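PDB 6GNF: glycogen synthase from Cyanobacterium sp. CLg1, which is a two-domain glycosyltransferase-family protein of the bacterial glycogen/starch synthase type, modelled here with adenosine-5'-diphosphate and a glycan bound. Local coordinates for residues A[24-29]-A[56-61]; A[142-147]-A[165-170]; A[372-377]-A[491-496]; A[426-431]-A[468-473]. One frame throughout, in Å; residues are numbered along the deposited sequence.

Contact 1: A[24-29]-A[56-61]; sequences ICFVST and HKVCTV
Ile-24 and Val-58, Cys-25 and Cys-59, Phe-26 and Thr-60, and Val-27 and Val-61 pair across two parallel strands, whose axes approach to 4.6 Å and diverge by 20°. Backbone hydrogen bonds carry the pairing. Ile-24 takes part with both polar atoms, its N giving to Lys-57 O and its O receiving Cys-59 N. Phe-26 repeats the pattern with Cys-59 O and Val-61 N, the latter bond being short, 2.7 Å from Val-61 N to Phe-26 O. Ser-28 N closes the series on Val-61 O. The carbonyls are used twice where a CA-H also leans on them: Val-58 CA stands 3.3 Å from Ile-24 O, and Thr-60 CA 3.2 Å from Phe-26 O.

Apolar contacts divide between the two faces of the sheet. On the face of the cysteines, the sulfurs lie side by side as unbonded thiols, Cys-25 SG to Cys-59 SG 3.6 Å. Cys-25 SG, anti to its own N (chi1 180°), also meets Val-61 CG2 at 3.7 Å. Helix 132-144 packs on this face through Ala-143. On the other face the ring of Phe-26 reaches Val-58 CG1 obliquely with CD1 (4.2 Å), while its CB meets the methyl of Thr-60; the hydroxyl of Thr-60 bonds instead to His-101. Helix 39-54 lies over this face, Pro-48 touching both Phe-26 and Val-58.

With that helix as the connection, the two strands form the opening beta-alpha-beta unit of a Rossmann-like domain, the N-terminal half of a GT-B-type fold.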
loop_
_atom_site.group_PDB
_atom_site.type_symbol
_atom_site.label_atom_id
_atom_site.label_comp_id
_atom_site.label_asym_id
_atom_site.label_seq_id
_atom_site.Cartn_x
_atom_site.Cartn_y
_atom_site.Cartn_z
ATOM N N ILE A 24 -5.547 -20.712 -0.175
ATOM C CA ILE A 24 -5.100 -19.434 0.350
ATOM C C ILE A 24 -6.248 -18.437 0.345
ATOM O O ILE A 24 -6.821 -18.149 -0.696
ATOM C CB ILE A 24 -3.937 -18.868 -0.479
ATOM C CG1 ILE A 24 -2.856 -19.935 -0.679
ATOM C CG2 ILE A 24 -3.333 -17.648 0.205
ATOM C CD1 ILE A 24 -1.851 -19.584 -1.738
ATOM N N CYS A 25 -6.531 -17.869 1.511
ATOM C CA CYS A 25 -7.606 -16.904 1.670
ATOM C C CYS A 25 -7.024 -15.560 2.117
ATOM O O CYS A 25 -6.555 -15.441 3.249
ATOM C CB CYS A 25 -8.603 -17.427 2.698
ATOM S SG CYS A 25 -9.989 -16.322 3.006
ATOM N N PHE A 26 -7.005 -14.580 1.209
ATOM C CA PHE A 26 -6.480 -13.236 1.503
ATOM C C PHE A 26 -7.584 -12.397 2.103
ATOM O O PHE A 26 -8.698 -12.352 1.563
ATOM C CB PHE A 26 -6.007 -12.527 0.231
ATOM C CG PHE A 26 -4.644 -12.941 -0.227
ATOM C CD1 PHE A 26 -4.449 -14.165 -0.829
ATOM C CD2 PHE A 26 -3.558 -12.099 -0.068
ATOM C CE1 PHE A 26 -3.188 -14.552 -1.259
ATOM C CE2 PHE A 26 -2.295 -12.475 -0.495
ATOM C CZ PHE A 26 -2.110 -13.702 -1.094
ATOM N N VAL A 27 -7.281 -11.720 3.204
ATOM C CA VAL A 27 -8.265 -10.875 3.848
ATOM C C VAL A 27 -7.704 -9.458 3.889
ATOM O O VAL A 27 -6.573 -9.242 4.304
ATOM C CB VAL A 27 -8.585 -11.387 5.269
ATOM C CG1 VAL A 27 -9.788 -10.659 5.846
ATOM C CG2 VAL A 27 -8.861 -12.885 5.238
ATOM N N SER A 28 -8.477 -8.496 3.399
ATOM C CA SER A 28 -8.049 -7.102 3.428
ATOM C C SER A 28 -9.216 -6.152 3.313
ATOM O O SER A 28 -10.324 -6.550 2.990
ATOM C CB SER A 28 -7.040 -6.802 2.306
ATOM O OG SER A 28 -7.601 -6.850 1.033
ATOM N N THR A 29 -8.923 -4.874 3.498
ATOM C CA THR A 29 -9.904 -3.815 3.273
ATOM C C THR A 29 -9.957 -3.379 1.813
ATOM O O THR A 29 -10.891 -2.703 1.427
ATOM C CB THR A 29 -9.570 -2.580 4.123
ATOM O OG1 THR A 29 -8.171 -2.293 3.983
ATOM C CG2 THR A 29 -9.845 -2.860 5.564
ATOM N N HIS A 56 -2.858 -22.762 -7.546
ATOM C CA HIS A 56 -3.402 -22.846 -6.191
ATOM C C HIS A 56 -4.826 -22.304 -6.144
ATOM O O HIS A 56 -5.248 -21.569 -7.042
ATOM C CB HIS A 56 -2.494 -22.118 -5.201
ATOM C CG HIS A 56 -1.075 -22.583 -5.258
ATOM N ND1 HIS A 56 -0.695 -23.852 -4.884
ATOM C CD2 HIS A 56 0.051 -21.967 -5.688
ATOM C CE1 HIS A 56 0.604 -23.997 -5.069
ATOM N NE2 HIS A 56 1.082 -22.867 -5.557
ATOM N N LYS A 57 -5.559 -22.689 -5.104
ATOM C CA LYS A 57 -6.927 -22.242 -4.911
ATOM C C LYS A 57 -6.901 -21.011 -4.030
ATOM O O LYS A 57 -6.545 -21.088 -2.855
ATOM C CB LYS A 57 -7.762 -23.339 -4.266
ATOM C CG LYS A 57 -9.242 -23.006 -4.221
ATOM C CD LYS A 57 -10.032 -24.050 -3.450
ATOM C CE LYS A 57 -10.080 -25.375 -4.189
ATOM N NZ LYS A 57 -11.060 -26.300 -3.549
ATOM N N VAL A 58 -7.356 -19.890 -4.581
ATOM C CA VAL A 58 -7.153 -18.580 -3.974
ATOM C C VAL A 58 -8.443 -17.774 -3.969
ATOM O O VAL A 58 -9.174 -17.769 -4.948
ATOM C CB VAL A 58 -6.097 -17.783 -4.763
ATOM C CG1 VAL A 58 -5.693 -16.531 -4.015
ATOM C CG2 VAL A 58 -4.872 -18.649 -5.035
ATOM N N CYS A 59 -8.718 -17.102 -2.857
ATOM C CA CYS A 59 -9.832 -16.163 -2.792
ATOM C C CYS A 59 -9.415 -14.951 -1.986
ATOM O O CYS A 59 -8.434 -14.996 -1.250
ATOM C CB CYS A 59 -11.076 -16.801 -2.181
ATOM S SG CYS A 59 -10.954 -17.155 -0.414
ATOM N N THR A 60 -10.137 -13.852 -2.174
ATOM C CA THR A 60 -9.963 -12.667 -1.353
ATOM C C THR A 60 -11.282 -12.405 -0.644
ATOM O O THR A 60 -12.365 -12.740 -1.152
ATOM C CB THR A 60 -9.590 -11.413 -2.168
ATOM O OG1 THR A 60 -10.719 -11.028 -2.968
ATOM C CG2 THR A 60 -8.354 -11.675 -3.038
ATOM N N VAL A 61 -11.180 -11.848 0.556
ATOM C CA VAL A 61 -12.339 -11.423 1.320
ATOM C C VAL A 61 -12.130 -9.985 1.728
ATOM O O VAL A 61 -11.091 -9.653 2.311
ATOM C CB VAL A 61 -12.523 -12.258 2.606
ATOM C CG1 VAL A 61 -13.784 -11.825 3.336
ATOM C CG2 VAL A 61 -12.577 -13.739 2.279
#

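Contact 2: A[142-147]-A[165-170]; sequences AALAVP and TIFVCN
Leu-144 and Pro-147 both pack against the ring of Phe-167, and this is the tight part of the contact. The methyl CD2 of Leu-144 sits over one face in a CH-pi contact, 4.1 Å from the ring centroid and 21° off the normal, displaced toward the rim; its nearest ring atom is Phe-167 CZ at 3.8 Å. The leucine and phenylalanine side chains cross at about a right angle. The side chains of Pro-147 and Phe-167 come at each other from opposite directions, Pro-147 CG lying 3.7 Å from Phe-167 CZ in an oblique position. At the ring edge, close to its plane, Ala-143 O stands 4.0 Å from Phe-167 CE1. The other face is filled from within the strand segment, by the methyl CG2 of Thr-165 over the ring centre. That methyl is anti to the backbone N of Thr-165, which leaves OG1 (chi1 -66°) on the side of Pro-147.

The looser part is at Thr-165 itself: OG1 merely lies 3.9 Å from Pro-147 CB, and its hydrogen bond goes to Gly-162 O. There is no solvent side, since every touching residue is buried.

The contact lays the region where helix 132-144 gives way to helix 146-149 over strand 166-170, which runs between strands 23-27 and 195-200. Helix 177-186 also borders the contact, with Tyr-180 and Tyr-185 beside Leu-144 and Leu-177 beside Phe-167, whose ring also meets Phe-191 edge-to-face.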
loop_
_atom_site.group_PDB
_atom_site.type_symbol
_atom_site.label_atom_id
_atom_site.label_comp_id
_atom_site.label_asym_id
_atom_site.label_seq_id
_atom_site.Cartn_x
_atom_site.Cartn_y
_atom_site.Cartn_z
ATOM N N ALA A 142 -16.160 -12.206 9.927
ATOM C CA ALA A 142 -16.900 -12.616 8.741
ATOM C C ALA A 142 -16.035 -13.431 7.786
ATOM O O ALA A 142 -16.559 -14.335 7.126
ATOM C CB ALA A 142 -17.472 -11.401 8.024
ATOM N N ALA A 143 -14.753 -13.087 7.705
ATOM C CA ALA A 143 -13.837 -13.727 6.764
ATOM C C ALA A 143 -13.560 -15.172 7.143
ATOM O O ALA A 143 -13.383 -16.022 6.291
ATOM C CB ALA A 143 -12.529 -12.954 6.693
ATOM N N LEU A 144 -13.542 -15.455 8.440
ATOM C CA LEU A 144 -13.232 -16.800 8.911
ATOM C C LEU A 144 -14.262 -17.825 8.445
ATOM O O LEU A 144 -13.895 -18.981 8.202
ATOM C CB LEU A 144 -13.114 -16.824 10.438
ATOM C CG LEU A 144 -11.810 -16.273 11.021
ATOM C CD1 LEU A 144 -11.986 -15.887 12.472
ATOM C CD2 LEU A 144 -10.679 -17.276 10.878
ATOM N N ALA A 145 -15.514 -17.399 8.280
ATOM C CA ALA A 145 -16.575 -18.303 7.851
ATOM C C ALA A 145 -16.530 -18.615 6.359
ATOM O O ALA A 145 -17.129 -19.588 5.902
ATOM C CB ALA A 145 -17.937 -17.734 8.234
ATOM N N VAL A 146 -15.796 -17.820 5.591
ATOM C CA VAL A 146 -15.860 -17.924 4.129
ATOM C C VAL A 146 -15.359 -19.275 3.600
ATOM O O VAL A 146 -16.033 -19.861 2.734
ATOM C CB VAL A 146 -15.155 -16.739 3.439
ATOM C CG1 VAL A 146 -14.904 -17.015 1.962
ATOM C CG2 VAL A 146 -15.997 -15.483 3.595
ATOM N N PRO A 147 -14.203 -19.761 4.098
ATOM C CA PRO A 147 -13.759 -21.083 3.651
ATOM C C PRO A 147 -14.718 -22.230 3.995
ATOM O O PRO A 147 -14.671 -23.272 3.339
ATOM C CB PRO A 147 -12.423 -21.270 4.371
ATOM C CG PRO A 147 -11.926 -19.876 4.573
ATOM C CD PRO A 147 -13.174 -19.100 4.913
ATOM N N THR A 165 -6.754 -24.334 5.318
ATOM C CA THR A 165 -6.665 -23.033 4.700
ATOM C C THR A 165 -5.589 -22.190 5.362
ATOM O O THR A 165 -5.409 -22.261 6.567
ATOM C CB THR A 165 -8.026 -22.326 4.808
ATOM O OG1 THR A 165 -8.966 -23.053 4.005
ATOM C CG2 THR A 165 -7.940 -20.877 4.335
ATOM N N ILE A 166 -4.872 -21.419 4.549
ATOM C CA ILE A 166 -3.945 -20.408 5.025
ATOM C C ILE A 166 -4.628 -19.052 4.880
ATOM O O ILE A 166 -4.920 -18.617 3.766
ATOM C CB ILE A 166 -2.640 -20.412 4.204
ATOM C CG1 ILE A 166 -1.914 -21.748 4.372
ATOM C CG2 ILE A 166 -1.717 -19.276 4.632
ATOM C CD1 ILE A 166 -0.781 -21.956 3.396
ATOM N N PHE A 167 -4.861 -18.379 6.002
ATOM C CA PHE A 167 -5.399 -17.027 5.991
ATOM C C PHE A 167 -4.253 -16.018 5.906
ATOM O O PHE A 167 -3.401 -15.975 6.787
ATOM C CB PHE A 167 -6.205 -16.757 7.264
ATOM C CG PHE A 167 -7.500 -17.519 7.344
ATOM C CD1 PHE A 167 -8.645 -17.037 6.724
ATOM C CD2 PHE A 167 -7.580 -18.713 8.047
ATOM C CE1 PHE A 167 -9.836 -17.734 6.796
ATOM C CE2 PHE A 167 -8.765 -19.411 8.124
ATOM C CZ PHE A 167 -9.897 -18.919 7.501
ATOM N N VAL A 168 -4.253 -15.190 4.865
ATOM C CA VAL A 168 -3.292 -14.093 4.757
ATOM C C VAL A 168 -3.972 -12.792 5.179
ATOM O O VAL A 168 -4.869 -12.281 4.497
ATOM C CB VAL A 168 -2.729 -13.965 3.331
ATOM C CG1 VAL A 168 -1.690 -12.856 3.263
ATOM C CG2 VAL A 168 -2.093 -15.275 2.891
ATOM N N CYS A 169 -3.587 -12.306 6.355
ATOM C CA CYS A 169 -4.145 -11.096 6.941
ATOM C C CYS A 169 -3.293 -9.900 6.545
ATOM O O CYS A 169 -2.130 -9.804 6.930
ATOM C CB CYS A 169 -4.157 -11.233 8.458
ATOM S SG CYS A 169 -4.920 -12.787 8.988
ATOM N N ASN A 170 -3.892 -8.990 5.787
ATOM C CA ASN A 170 -3.185 -7.828 5.290
ATOM C C ASN A 170 -3.376 -6.642 6.213
ATOM O O ASN A 170 -4.491 -6.207 6.451
ATOM C CB ASN A 170 -3.664 -7.502 3.877
ATOM C CG ASN A 170 -3.235 -8.551 2.883
ATOM O OD1 ASN A 170 -2.132 -8.509 2.354
ATOM N ND2 ASN A 170 -4.105 -9.526 2.637
#

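Contact 3: A[372-377]-A[491-496]; sequences MPKLKQ and GVDAMI
The carboxylate of Asp-493 is the flat group that matters here, and it is met close to its plane: Lys-374 NZ comes to OD1 on the syn side, only 18° out of the carboxylate plane. This salt bridge belongs to a helix-on-helix contact in the C-terminal Rossmann-like domain of a GT-B-type fold, where the short helix 372-375 rests against the long helix 485-503.

Next to the charged pair lies an apolar layer. Ile-496 is shared by two neighbours of the short helix, its CD1 lying 3.8 Å from Lys-374 CB and its CG1 4.2 Å from Leu-375 CD2. The side chain of Leu-375 crosses that of Ile-496 obliquely, touching with its CD2 methyl. Lys-374 therefore serves both layers: the root of its side chain packs on Ile-496, whereas its exposed end goes on to the acid. Val-492 continues the buried layer toward helix 365-370, where it touches Val-367 and Ala-370; Met-495 packs on Val-367 and Ile-368.

The lysine chain does not run straight to its partner. It bends at chi2 (-149°) and again at the last torsion, chi4 84°, which turns the ammonium group toward helix 485-503. Gln-489 OE1 offers NZ a second, weak hydrogen bond from one turn earlier in that helix, so two side chains of one helix share the amine. Along the approach, Lys-374 CE passes 3.6 Å from Asp-493 OD1 before NZ closes the salt bridge at 3.1 Å from the same oxygen.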
loop_
_atom_site.group_PDB
_atom_site.type_symbol
_atom_site.label_atom_id
_atom_site.label_comp_id
_atom_site.label_asym_id
_atom_site.label_seq_id
_atom_site.Cartn_x
_atom_site.Cartn_y
_atom_site.Cartn_z
ATOM N N MET A 372 11.722 24.190 -4.476
ATOM C CA MET A 372 11.574 24.953 -5.727
ATOM C C MET A 372 12.586 26.084 -5.917
ATOM O O MET A 372 13.153 26.210 -7.002
ATOM C CB MET A 372 10.146 25.497 -5.866
ATOM C CG MET A 372 9.105 24.420 -6.133
ATOM S SD MET A 372 9.212 23.749 -7.805
ATOM C CE MET A 372 8.490 22.127 -7.569
ATOM N N PRO A 373 12.838 26.891 -4.866
ATOM C CA PRO A 373 13.825 27.966 -5.027
ATOM C C PRO A 373 15.198 27.463 -5.475
ATOM O O PRO A 373 15.851 28.115 -6.290
ATOM C CB PRO A 373 13.904 28.587 -3.627
ATOM C CG PRO A 373 12.602 28.244 -2.982
ATOM C CD PRO A 373 12.240 26.895 -3.517
ATOM N N LYS A 374 15.614 26.301 -4.975
ATOM C CA LYS A 374 16.903 25.719 -5.352
ATOM C C LYS A 374 16.860 24.953 -6.674
ATOM O O LYS A 374 17.901 24.689 -7.267
ATOM C CB LYS A 374 17.404 24.776 -4.259
ATOM C CG LYS A 374 17.816 25.464 -2.964
ATOM C CD LYS A 374 18.928 24.688 -2.269
ATOM C CE LYS A 374 19.256 25.251 -0.896
ATOM N NZ LYS A 374 18.323 24.718 0.134
ATOM N N LEU A 375 15.673 24.542 -7.100
ATOM C CA LEU A 375 15.548 23.673 -8.276
ATOM C C LEU A 375 15.821 24.374 -9.606
ATOM O O LEU A 375 16.299 23.749 -10.561
ATOM C CB LEU A 375 14.166 23.014 -8.317
ATOM C CG LEU A 375 13.916 21.902 -7.297
ATOM C CD1 LEU A 375 12.488 21.394 -7.423
ATOM C CD2 LEU A 375 14.909 20.759 -7.460
ATOM N N LYS A 376 15.525 25.667 -9.683
ATOM C CA LYS A 376 15.700 26.395 -10.938
ATOM C C LYS A 376 17.135 26.288 -11.458
ATOM O O LYS A 376 17.365 26.260 -12.666
ATOM C CB LYS A 376 15.302 27.866 -10.791
ATOM C CG LYS A 376 15.021 28.519 -12.131
ATOM C CD LYS A 376 14.419 29.907 -12.005
ATOM C CE LYS A 376 13.899 30.384 -13.354
ATOM N NZ LYS A 376 13.772 31.866 -13.435
ATOM N N GLN A 377 18.090 26.212 -10.533
ATOM C CA GLN A 377 19.507 26.059 -10.863
ATOM C C GLN A 377 19.817 24.789 -11.664
ATOM O O GLN A 377 20.786 24.754 -12.420
ATOM C CB GLN A 377 20.341 26.066 -9.570
ATOM C CG GLN A 377 20.312 27.375 -8.782
ATOM C CD GLN A 377 20.890 28.572 -9.537
ATOM O OE1 GLN A 377 21.361 28.450 -10.669
ATOM N NE2 GLN A 377 20.879 29.735 -8.895
ATOM N N GLY A 491 16.014 17.795 4.099
ATOM C CA GLY A 491 15.385 16.929 3.109
ATOM C C GLY A 491 15.555 17.464 1.699
ATOM O O GLY A 491 15.890 16.712 0.779
ATOM N N VAL A 492 15.324 18.768 1.530
ATOM C CA VAL A 492 15.501 19.425 0.235
ATOM C C VAL A 492 16.903 19.163 -0.304
ATOM O O VAL A 492 17.062 18.664 -1.420
ATOM C CB VAL A 492 15.242 20.949 0.331
ATOM C CG1 VAL A 492 15.765 21.685 -0.895
ATOM C CG2 VAL A 492 13.756 21.218 0.513
ATOM N N ASP A 493 17.905 19.434 0.525
ATOM C CA ASP A 493 19.300 19.229 0.148
ATOM C C ASP A 493 19.585 17.749 -0.142
ATOM O O ASP A 493 20.244 17.405 -1.120
ATOM C CB ASP A 493 20.225 19.754 1.252
ATOM C CG ASP A 493 20.118 21.277 1.445
ATOM O OD1 ASP A 493 19.722 21.996 0.497
ATOM O OD2 ASP A 493 20.440 21.770 2.545
ATOM N N ALA A 494 19.028 16.865 0.678
ATOM C CA ALA A 494 19.210 15.425 0.505
ATOM C C ALA A 494 18.610 14.919 -0.815
ATOM O O ALA A 494 19.194 14.062 -1.483
ATOM C CB ALA A 494 18.608 14.682 1.684
ATOM N N MET A 495 17.453 15.460 -1.188
ATOM C CA MET A 495 16.799 15.092 -2.443
ATOM C C MET A 495 17.639 15.554 -3.626
ATOM O O MET A 495 17.891 14.797 -4.555
ATOM C CB MET A 495 15.399 15.716 -2.519
ATOM C CG MET A 495 14.633 15.407 -3.800
ATOM S SD MET A 495 13.012 16.196 -3.855
ATOM C CE MET A 495 13.477 17.903 -4.118
ATOM N N ILE A 496 18.084 16.801 -3.571
ATOM C CA ILE A 496 18.826 17.413 -4.674
ATOM C C ILE A 496 20.161 16.713 -4.953
ATOM O O ILE A 496 20.593 16.638 -6.102
ATOM C CB ILE A 496 19.023 18.922 -4.426
ATOM C CG1 ILE A 496 17.671 19.635 -4.567
ATOM C CG2 ILE A 496 20.032 19.517 -5.397
ATOM C CD1 ILE A 496 17.623 21.012 -3.943
#

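Contact 4: A[426-431]-A[468-473]; sequences YCLMPS and FLMNKI
With CG anti to the carbonyl carbon (chi1 -54°) and the rest of the chain fully extended, Met-470 reaches across to Leu-428 and Pro-430. Leu-428 has the opposite choice, CG anti to the backbone N (chi1 -171°), and presents CD1 to the methionine methyl. The two side chains cross at about a right angle, with Met-470 CE 3.6 Å from Leu-428 CD1. The same methyl lies 3.7 Å from Pro-430 N, and the sulfur lies beside the CA-CB side of the ring, Met-470 SD 3.7 Å from Pro-430 CA.

Pro-430 is the centre of an inverse gamma turn, which swings the chain out of the strand. Ile-473 CG1 lies beside its carbonyl, 3.7 Å from Pro-430 O. A water bridges the backbones next to this pair, accepting from Ile-473 N and probably donating to Ser-431 O, each at 2.8 Å.

Helix 485-503 backs Met-470 through Met-495. The contact thus lies where the chain leaves strand 426-429, with the side chain of Met-429 about 5 Å from bound adenosine-5'-diphosphate: the C-terminal end of an inner strand of a parallel Rossmann-like sheet, characteristic of the nucleotide-binding domain of GT-B-type proteins.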
loop_
_atom_site.group_PDB
_atom_site.type_symbol
_atom_site.label_atom_id
_atom_site.label_comp_id
_atom_site.label_asym_id
_atom_site.label_seq_id
_atom_site.Cartn_x
_atom_site.Cartn_y
_atom_site.Cartn_z
ATOM N N TYR A 426 12.655 10.832 -15.281
ATOM C CA TYR A 426 12.951 10.354 -13.943
ATOM C C TYR A 426 11.688 10.245 -13.086
ATOM O O TYR A 426 10.796 11.083 -13.171
ATOM C CB TYR A 426 13.963 11.289 -13.283
ATOM C CG TYR A 426 15.284 11.357 -14.020
ATOM C CD1 TYR A 426 16.181 10.299 -13.966
ATOM C CD2 TYR A 426 15.628 12.469 -14.781
ATOM C CE1 TYR A 426 17.390 10.346 -14.642
ATOM C CE2 TYR A 426 16.835 12.529 -15.465
ATOM C CZ TYR A 426 17.718 11.468 -15.392
ATOM O OH TYR A 426 18.928 11.532 -16.067
ATOM N N CYS A 427 11.644 9.209 -12.254
ATOM C CA CYS A 427 10.578 9.012 -11.275
ATOM C C CYS A 427 11.106 9.376 -9.885
ATOM O O CYS A 427 11.948 8.681 -9.327
ATOM C CB CYS A 427 10.111 7.563 -11.308
ATOM S SG CYS A 427 8.978 7.126 -9.988
ATOM N N LEU A 428 10.590 10.469 -9.333
ATOM C CA LEU A 428 11.133 11.077 -8.124
ATOM C C LEU A 428 10.328 10.677 -6.892
ATOM O O LEU A 428 9.139 10.996 -6.798
ATOM C CB LEU A 428 11.106 12.593 -8.293
ATOM C CG LEU A 428 11.809 13.479 -7.270
ATOM C CD1 LEU A 428 13.312 13.302 -7.353
ATOM C CD2 LEU A 428 11.437 14.935 -7.506
ATOM N N MET A 429 10.967 9.951 -5.968
ATOM C CA MET A 429 10.312 9.468 -4.747
ATOM C C MET A 429 11.125 9.791 -3.490
ATOM O O MET A 429 11.852 8.935 -2.978
ATOM C CB MET A 429 10.101 7.957 -4.827
ATOM C CG MET A 429 9.312 7.503 -6.045
ATOM S SD MET A 429 9.091 5.719 -6.065
ATOM C CE MET A 429 7.992 5.497 -4.682
ATOM N N PRO A 430 10.961 11.008 -2.946
ATOM C CA PRO A 430 11.662 11.418 -1.733
ATOM C C PRO A 430 10.960 10.937 -0.462
ATOM O O PRO A 430 10.635 11.742 0.417
ATOM C CB PRO A 430 11.630 12.943 -1.834
ATOM C CG PRO A 430 10.332 13.222 -2.502
ATOM C CD PRO A 430 10.120 12.095 -3.478
ATOM N N SER A 431 10.732 9.630 -0.371
ATOM C CA SER A 431 10.000 9.058 0.747
ATOM C C SER A 431 10.825 9.099 2.030
ATOM O O SER A 431 12.032 8.888 2.008
ATOM C CB SER A 431 9.594 7.612 0.443
ATOM O OG SER A 431 8.788 7.550 -0.722
ATOM N N PHE A 468 19.134 5.936 -9.161
ATOM C CA PHE A 468 19.978 6.677 -8.222
ATOM C C PHE A 468 19.318 6.866 -6.865
ATOM O O PHE A 468 18.104 7.021 -6.784
ATOM C CB PHE A 468 20.304 8.053 -8.797
ATOM C CG PHE A 468 20.984 8.006 -10.127
ATOM C CD1 PHE A 468 20.247 7.996 -11.297
ATOM C CD2 PHE A 468 22.365 7.966 -10.208
ATOM C CE1 PHE A 468 20.876 7.951 -12.530
ATOM C CE2 PHE A 468 23.004 7.927 -11.435
ATOM C CZ PHE A 468 22.258 7.917 -12.598
ATOM N N LEU A 469 20.137 6.884 -5.816
ATOM C CA LEU A 469 19.674 7.128 -4.455
ATOM C C LEU A 469 19.964 8.563 -4.022
ATOM O O LEU A 469 21.044 9.097 -4.292
ATOM C CB LEU A 469 20.362 6.185 -3.468
ATOM C CG LEU A 469 20.164 4.684 -3.660
ATOM C CD1 LEU A 469 20.743 3.933 -2.462
ATOM C CD2 LEU A 469 18.698 4.326 -3.845
ATOM N N MET A 470 19.009 9.142 -3.303
ATOM C CA MET A 470 19.196 10.417 -2.625
ATOM C C MET A 470 19.914 10.167 -1.303
ATOM O O MET A 470 20.169 9.024 -0.921
ATOM C CB MET A 470 17.845 11.031 -2.259
ATOM C CG MET A 470 16.857 11.196 -3.388
ATOM S SD MET A 470 15.237 11.612 -2.732
ATOM C CE MET A 470 14.329 11.721 -4.271
ATOM N N ASN A 471 20.192 11.243 -0.576
ATOM C CA ASN A 471 20.505 11.110 0.835
ATOM C C ASN A 471 19.189 10.951 1.590
ATOM O O ASN A 471 18.114 11.153 1.026
ATOM C CB ASN A 471 21.293 12.317 1.347
ATOM C CG ASN A 471 22.711 12.367 0.808
ATOM O OD1 ASN A 471 23.264 11.356 0.383
ATOM N ND2 ASN A 471 23.320 13.547 0.855
ATOM N N LYS A 472 19.279 10.575 2.858
ATOM C CA LYS A 472 18.102 10.305 3.684
ATOM C C LYS A 472 17.241 11.553 3.877
ATOM O O LYS A 472 17.757 12.624 4.150
ATOM C CB LYS A 472 18.554 9.777 5.048
ATOM C CG LYS A 472 17.433 9.330 5.962
ATOM C CD LYS A 472 17.969 9.021 7.351
ATOM C CE LYS A 472 16.849 8.651 8.305
ATOM N NZ LYS A 472 16.181 7.378 7.907
ATOM N N ILE A 473 15.930 11.400 3.739
ATOM C CA ILE A 473 14.989 12.487 3.998
ATOM C C ILE A 473 14.585 12.385 5.465
ATOM O O ILE A 473 13.919 11.431 5.843
ATOM C CB ILE A 473 13.727 12.392 3.108
ATOM C CG1 ILE A 473 14.100 12.182 1.631
ATOM C CG2 ILE A 473 12.860 13.636 3.271
ATOM C CD1 ILE A 473 14.936 13.284 1.014
HETATM O O HOH W 1 14.478 9.036 3.380
#

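The four contacts fall into two pairs, one in each Rossmann-like domain, on opposite sides of the chain's centre. Contacts 1 and 2 have centres about 7 Å apart and share the mixed sheet, in which strands 23-27 and 166-170 are neighbours; the first closes before the second opens. Contacts 3 and 4, about 12 Å apart, adjoin through helix 485-503, which follows strand 468-469 in sequence, and contact 4 is nested inside the loop that contact 3 closes. Between the pairs, centres lie about 34 to 47 Å apart and nothing touches. Each pair thus lies within one domain, consistent with a two-domain GT-B-type architecture.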